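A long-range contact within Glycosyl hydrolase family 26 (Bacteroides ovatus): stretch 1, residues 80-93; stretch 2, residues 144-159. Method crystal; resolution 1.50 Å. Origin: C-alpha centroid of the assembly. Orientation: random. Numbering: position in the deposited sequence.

Stretch 1 80-93: SFAHLREYIIEQYA
Stretch 2 144-159: DFLLSLKTKEGVLIPV

The polar centre of this contact is a forked hydrogen bond from Arg85 to Ser148. Arg85 NE lies 2.9 Å from Ser148 OG with an N-H...O angle of 156°, and Arg85 NH2 lies 3.0 Å from the same Ser148 OG at 140°. The hydroxyl sits at the guanidinium edge, near its plane, as donation by two N-H groups requires. Ser148 (chi1 p, 79°) in turn donates from OG to Phe145 O at 2.7 Å, so its hydroxyl links the arginine to the backbone of stretch 2. Arg85 reaches it with chi1 to chi3 of t, t, m and chi4 of 108°; its CA-to-CB bond points sideways, but its end comes nearer.

Residues 81-93 are helical, with phi/psi near -64/-40 and regular i to i+4 hydrogen bonds; Ser80 caps the start, its OG accepting from His83 N at 2.9 Å. Stretch 2 enters as helix at Asp144 and later becomes extended. Leu149 and Ile157 are joined by Ile157 N to Leu149 O at 2.8 Å, and Thr151 N to Val155 O, also 2.8 Å, closes the loop around a type I turn from Thr151 to Gly154. Thr151 OG1 (chi1 p) accepts from Val155 N at 3.0 Å. Gly154, at phi/psi 97/7, takes a conformation in which a CB would jam against the preceding carbonyl O.

The register follows from CA separations: Phe81 to Phe145 is 8.3 Å, Arg85 to Leu149 6.2 Å, Ile89 to Thr151 6.1 Å and Tyr92 to Ile157 6.9 Å. Partner numbers rise together, so both stretches run in the same overall sense.

Packing begins with Phe145 (chi1 t, chi2 79°), a knob among Phe81, Leu84, Arg85 and Ile88. Phe145 CE1 is 3.6 Å from Phe81 O, which lies at the edge of the Phe145 ring, and Phe145 CZ is 4.0 Å from Leu84 CB. Ile88 (m, t) meets the ring edge at another atom, Ile88 CD1 to Phe145 CE2 at 4.1 Å, while the same Ile88 CD1 is 3.9 Å from Leu149 CD2.

Farther along the helix, Ile157 (m, t) fills the space beside Ile89 and Tyr92. Ile89 CG1 is 3.7 Å from Ile157 CD1, and Ile89 CD1 touches Lys150 O at 3.4 Å. Tyr92 (chi1 t, chi2 82°) receives Ile157 over one face: Ile157 CG1 is 4.1 Å from the Tyr92 ring centroid, 22° off the normal, a CH-pi contact. Around the same ring, Tyr92 CE1 meets Pro158 CD and Tyr92 CE2 meets Thr151 CG2, both at 3.5 Å. The contact buries 639 Å², summed over both sides.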

# COMPACT_ATOMS: atom_id res chain seq x y z
N SER A 80 -16.64 -6.02 4.70
CA SER A 80 -17.55 -4.89 4.60
C SER A 80 -16.78 -3.58 4.81
O SER A 80 -15.81 -3.53 5.55
CB SER A 80 -18.69 -4.96 5.64
OG SER A 80 -18.17 -4.79 6.98
N PHE A 81 -17.26 -2.52 4.18
CA PHE A 81 -16.65 -1.23 4.38
C PHE A 81 -16.82 -0.77 5.82
O PHE A 81 -15.95 -0.09 6.36
CB PHE A 81 -17.23 -0.21 3.39
CG PHE A 81 -16.88 -0.55 1.97
CD1 PHE A 81 -15.55 -0.56 1.58
CD2 PHE A 81 -17.86 -0.93 1.06
CE1 PHE A 81 -15.19 -0.93 0.29
CE2 PHE A 81 -17.53 -1.34 -0.22
CZ PHE A 81 -16.17 -1.33 -0.62
N ALA A 82 -17.92 -1.15 6.47
CA ALA A 82 -18.09 -0.75 7.87
C ALA A 82 -17.03 -1.46 8.75
O ALA A 82 -16.49 -0.87 9.72
CB ALA A 82 -19.50 -1.05 8.35
N HIS A 83 -16.70 -2.71 8.40
CA HIS A 83 -15.59 -3.40 9.13
C HIS A 83 -14.24 -2.77 8.83
O HIS A 83 -13.44 -2.54 9.76
CB HIS A 83 -15.49 -4.88 8.77
CG HIS A 83 -16.36 -5.75 9.63
ND1 HIS A 83 -16.96 -6.90 9.15
CD2 HIS A 83 -16.62 -5.71 10.97
CE1 HIS A 83 -17.59 -7.51 10.15
NE2 HIS A 83 -17.42 -6.80 11.26
N LEU A 84 -13.97 -2.44 7.55
CA LEU A 84 -12.70 -1.76 7.23
C LEU A 84 -12.57 -0.49 8.06
O LEU A 84 -11.49 -0.19 8.61
CB LEU A 84 -12.62 -1.38 5.75
CG LEU A 84 -12.53 -2.58 4.80
CD1 LEU A 84 -12.36 -2.10 3.35
CD2 LEU A 84 -11.35 -3.47 5.18
N ARG A 85 -13.65 0.29 8.15
CA ARG A 85 -13.54 1.51 8.96
C ARG A 85 -13.21 1.23 10.42
O ARG A 85 -12.35 1.86 11.01
CB ARG A 85 -14.82 2.33 8.88
CG ARG A 85 -14.79 3.54 9.75
CD ARG A 85 -16.12 4.26 9.64
NE ARG A 85 -16.53 4.54 8.27
CZ ARG A 85 -17.52 3.94 7.61
NH1 ARG A 85 -18.22 2.98 8.21
NH2 ARG A 85 -17.80 4.29 6.34
N GLU A 86 -13.81 0.19 10.99
CA GLU A 86 -13.45 -0.22 12.36
C GLU A 86 -11.99 -0.61 12.49
O GLU A 86 -11.31 -0.17 13.42
CB GLU A 86 -14.27 -1.42 12.78
CG GLU A 86 -15.62 -1.14 13.25
CD GLU A 86 -16.24 -2.42 13.85
OE1 GLU A 86 -15.79 -3.54 13.53
OE2 GLU A 86 -17.15 -2.30 14.69
N TYR A 87 -11.49 -1.39 11.53
CA TYR A 87 -10.12 -1.88 11.64
C TYR A 87 -9.16 -0.71 11.52
O TYR A 87 -8.09 -0.70 12.16
CB TYR A 87 -9.77 -2.93 10.59
CG TYR A 87 -10.73 -4.09 10.57
CD1 TYR A 87 -11.38 -4.51 11.74
CD2 TYR A 87 -10.99 -4.79 9.37
CE1 TYR A 87 -12.30 -5.57 11.70
CE2 TYR A 87 -11.89 -5.85 9.33
CZ TYR A 87 -12.52 -6.25 10.49
OH TYR A 87 -13.40 -7.30 10.46
N ILE A 88 -9.52 0.23 10.65
CA ILE A 88 -8.68 1.42 10.47
C ILE A 88 -8.64 2.27 11.74
O ILE A 88 -7.55 2.71 12.17
CB ILE A 88 -9.18 2.22 9.24
CG1 ILE A 88 -8.82 1.42 7.98
CG2 ILE A 88 -8.54 3.64 9.16
CD1 ILE A 88 -9.59 1.87 6.73
N ILE A 89 -9.81 2.52 12.34
CA ILE A 89 -9.88 3.27 13.59
C ILE A 89 -9.05 2.59 14.68
O ILE A 89 -8.33 3.25 15.42
CB ILE A 89 -11.34 3.44 13.97
CG1 ILE A 89 -11.95 4.47 13.03
CG2 ILE A 89 -11.52 3.95 15.36
CD1 ILE A 89 -13.45 4.45 13.08
N GLU A 90 -9.14 1.26 14.76
CA GLU A 90 -8.40 0.54 15.78
C GLU A 90 -6.89 0.55 15.55
O GLU A 90 -6.13 0.63 16.52
CB GLU A 90 -8.89 -0.91 15.86
CG GLU A 90 -10.34 -0.93 16.29
CD GLU A 90 -11.00 -2.30 16.22
OE1 GLU A 90 -10.34 -3.33 15.96
OE2 GLU A 90 -12.22 -2.35 16.42
N GLN A 91 -6.46 0.51 14.29
CA GLN A 91 -5.03 0.56 14.01
C GLN A 91 -4.50 1.94 14.35
O GLN A 91 -3.42 2.05 14.93
CB GLN A 91 -4.77 0.18 12.54
CG GLN A 91 -3.29 0.37 12.07
CD GLN A 91 -2.33 -0.66 12.68
OE1 GLN A 91 -2.62 -1.31 13.70
NE2 GLN A 91 -1.17 -0.81 12.03
N TYR A 92 -5.25 2.99 14.01
CA TYR A 92 -4.79 4.32 14.38
C TYR A 92 -4.71 4.45 15.90
O TYR A 92 -3.74 5.01 16.45
CB TYR A 92 -5.75 5.37 13.83
CG TYR A 92 -5.32 6.79 14.14
CD1 TYR A 92 -4.38 7.43 13.35
CD2 TYR A 92 -5.87 7.48 15.22
CE1 TYR A 92 -3.99 8.72 13.61
CE2 TYR A 92 -5.47 8.81 15.52
CZ TYR A 92 -4.53 9.42 14.70
OH TYR A 92 -4.13 10.71 14.97
N ALA A 93 -5.71 3.92 16.58
CA ALA A 93 -5.77 4.06 18.05
C ALA A 93 -4.55 3.41 18.71
O ALA A 93 -4.04 3.90 19.74
CB ALA A 93 -7.08 3.46 18.58
N ASP A 144 -15.48 9.98 -0.08
CA ASP A 144 -16.42 9.91 1.04
C ASP A 144 -16.04 8.84 2.08
O ASP A 144 -16.18 9.08 3.30
CB ASP A 144 -17.82 9.61 0.53
CG ASP A 144 -18.46 10.77 -0.18
OD1 ASP A 144 -18.01 11.93 0.01
OD2 ASP A 144 -19.43 10.52 -0.93
N PHE A 145 -15.50 7.70 1.62
CA PHE A 145 -15.03 6.71 2.57
C PHE A 145 -13.85 7.26 3.38
O PHE A 145 -13.80 7.13 4.60
CB PHE A 145 -14.62 5.42 1.88
CG PHE A 145 -14.19 4.38 2.85
CD1 PHE A 145 -15.12 3.66 3.56
CD2 PHE A 145 -12.86 4.13 3.08
CE1 PHE A 145 -14.71 2.69 4.48
CE2 PHE A 145 -12.44 3.15 4.00
CZ PHE A 145 -13.38 2.45 4.70
N LEU A 146 -12.89 7.88 2.71
CA LEU A 146 -11.73 8.44 3.41
C LEU A 146 -12.12 9.48 4.47
O LEU A 146 -11.51 9.57 5.54
CB LEU A 146 -10.78 9.06 2.38
CG LEU A 146 -10.13 8.01 1.44
CD1 LEU A 146 -9.23 8.67 0.40
CD2 LEU A 146 -9.34 6.93 2.20
N LEU A 147 -13.12 10.28 4.15
CA LEU A 147 -13.59 11.31 5.10
C LEU A 147 -14.30 10.69 6.31
O LEU A 147 -14.53 11.37 7.33
CB LEU A 147 -14.51 12.28 4.38
CG LEU A 147 -13.74 13.15 3.39
CD1 LEU A 147 -14.69 13.87 2.45
CD2 LEU A 147 -12.91 14.14 4.18
N SER A 148 -14.73 9.45 6.20
CA SER A 148 -15.43 8.78 7.29
C SER A 148 -14.45 8.12 8.26
O SER A 148 -14.87 7.64 9.33
CB SER A 148 -16.39 7.71 6.74
OG SER A 148 -15.71 6.51 6.38
N LEU A 149 -13.16 8.12 7.91
CA LEU A 149 -12.15 7.54 8.78
C LEU A 149 -11.77 8.56 9.86
O LEU A 149 -10.86 9.39 9.67
CB LEU A 149 -10.93 7.12 7.96
CG LEU A 149 -11.29 6.16 6.83
CD1 LEU A 149 -10.01 5.85 6.04
CD2 LEU A 149 -11.88 4.91 7.36
N LYS A 150 -12.53 8.54 10.95
CA LYS A 150 -12.35 9.50 12.07
C LYS A 150 -12.24 8.78 13.41
O LYS A 150 -12.84 7.75 13.61
CB LYS A 150 -13.54 10.48 12.15
CG LYS A 150 -13.77 11.34 10.94
CD LYS A 150 -14.57 12.59 11.40
CE LYS A 150 -15.48 13.16 10.33
NZ LYS A 150 -16.59 12.20 10.03
N THR A 151 -11.47 9.34 14.33
CA THR A 151 -11.45 8.81 15.68
C THR A 151 -12.81 9.13 16.35
O THR A 151 -13.61 9.94 15.85
CB THR A 151 -10.29 9.40 16.52
OG1 THR A 151 -10.58 10.78 16.77
CG2 THR A 151 -8.94 9.31 15.77
N LYS A 152 -13.06 8.50 17.50
CA LYS A 152 -14.28 8.81 18.21
C LYS A 152 -14.29 10.27 18.68
O LYS A 152 -15.37 10.79 18.99
CB LYS A 152 -14.47 7.87 19.41
CG LYS A 152 -13.40 7.93 20.46
CD LYS A 152 -13.69 6.89 21.54
CE LYS A 152 -12.44 6.43 22.34
NZ LYS A 152 -11.71 7.55 22.99
N GLU A 153 -13.13 10.91 18.77
CA GLU A 153 -13.04 12.35 19.09
C GLU A 153 -13.19 13.24 17.85
O GLU A 153 -13.23 14.47 17.98
CB GLU A 153 -11.71 12.66 19.79
CG GLU A 153 -11.59 12.07 21.18
CD GLU A 153 -11.24 10.57 21.22
OE1 GLU A 153 -10.60 10.05 20.25
OE2 GLU A 153 -11.60 9.90 22.23
N GLY A 154 -13.30 12.64 16.67
CA GLY A 154 -13.54 13.37 15.45
C GLY A 154 -12.31 13.69 14.61
O GLY A 154 -12.42 14.43 13.64
N VAL A 155 -11.14 13.16 14.97
CA VAL A 155 -9.89 13.48 14.22
C VAL A 155 -9.79 12.61 12.98
O VAL A 155 -10.00 11.40 13.08
CB VAL A 155 -8.66 13.30 15.13
CG1 VAL A 155 -7.36 13.64 14.41
CG2 VAL A 155 -8.81 14.21 16.36
N LEU A 156 -9.56 13.22 11.81
CA LEU A 156 -9.41 12.43 10.57
C LEU A 156 -8.16 11.55 10.68
O LEU A 156 -7.09 11.98 11.15
CB LEU A 156 -9.32 13.33 9.32
CG LEU A 156 -10.60 13.94 8.68
CD1 LEU A 156 -10.29 14.84 7.46
CD2 LEU A 156 -11.58 12.92 8.17
N ILE A 157 -8.28 10.31 10.24
CA ILE A 157 -7.15 9.36 10.34
C ILE A 157 -6.36 9.42 9.05
O ILE A 157 -6.93 9.19 7.96
CB ILE A 157 -7.68 7.97 10.61
CG1 ILE A 157 -8.29 7.97 12.03
CG2 ILE A 157 -6.56 6.92 10.45
CD1 ILE A 157 -9.17 6.75 12.26
N PRO A 158 -5.05 9.73 9.15
CA PRO A 158 -4.21 9.76 7.94
C PRO A 158 -4.15 8.37 7.31
O PRO A 158 -4.13 7.35 8.00
CB PRO A 158 -2.82 10.20 8.44
CG PRO A 158 -3.09 10.87 9.73
CD PRO A 158 -4.26 10.07 10.34
N VAL A 159 -4.13 8.33 5.99
CA VAL A 159 -4.00 7.08 5.23
C VAL A 159 -3.02 7.29 4.08
O VAL A 159 -2.98 8.36 3.49
CB VAL A 159 -5.41 6.65 4.65
CG1 VAL A 159 -5.30 5.63 3.50
CG2 VAL A 159 -6.26 6.17 5.82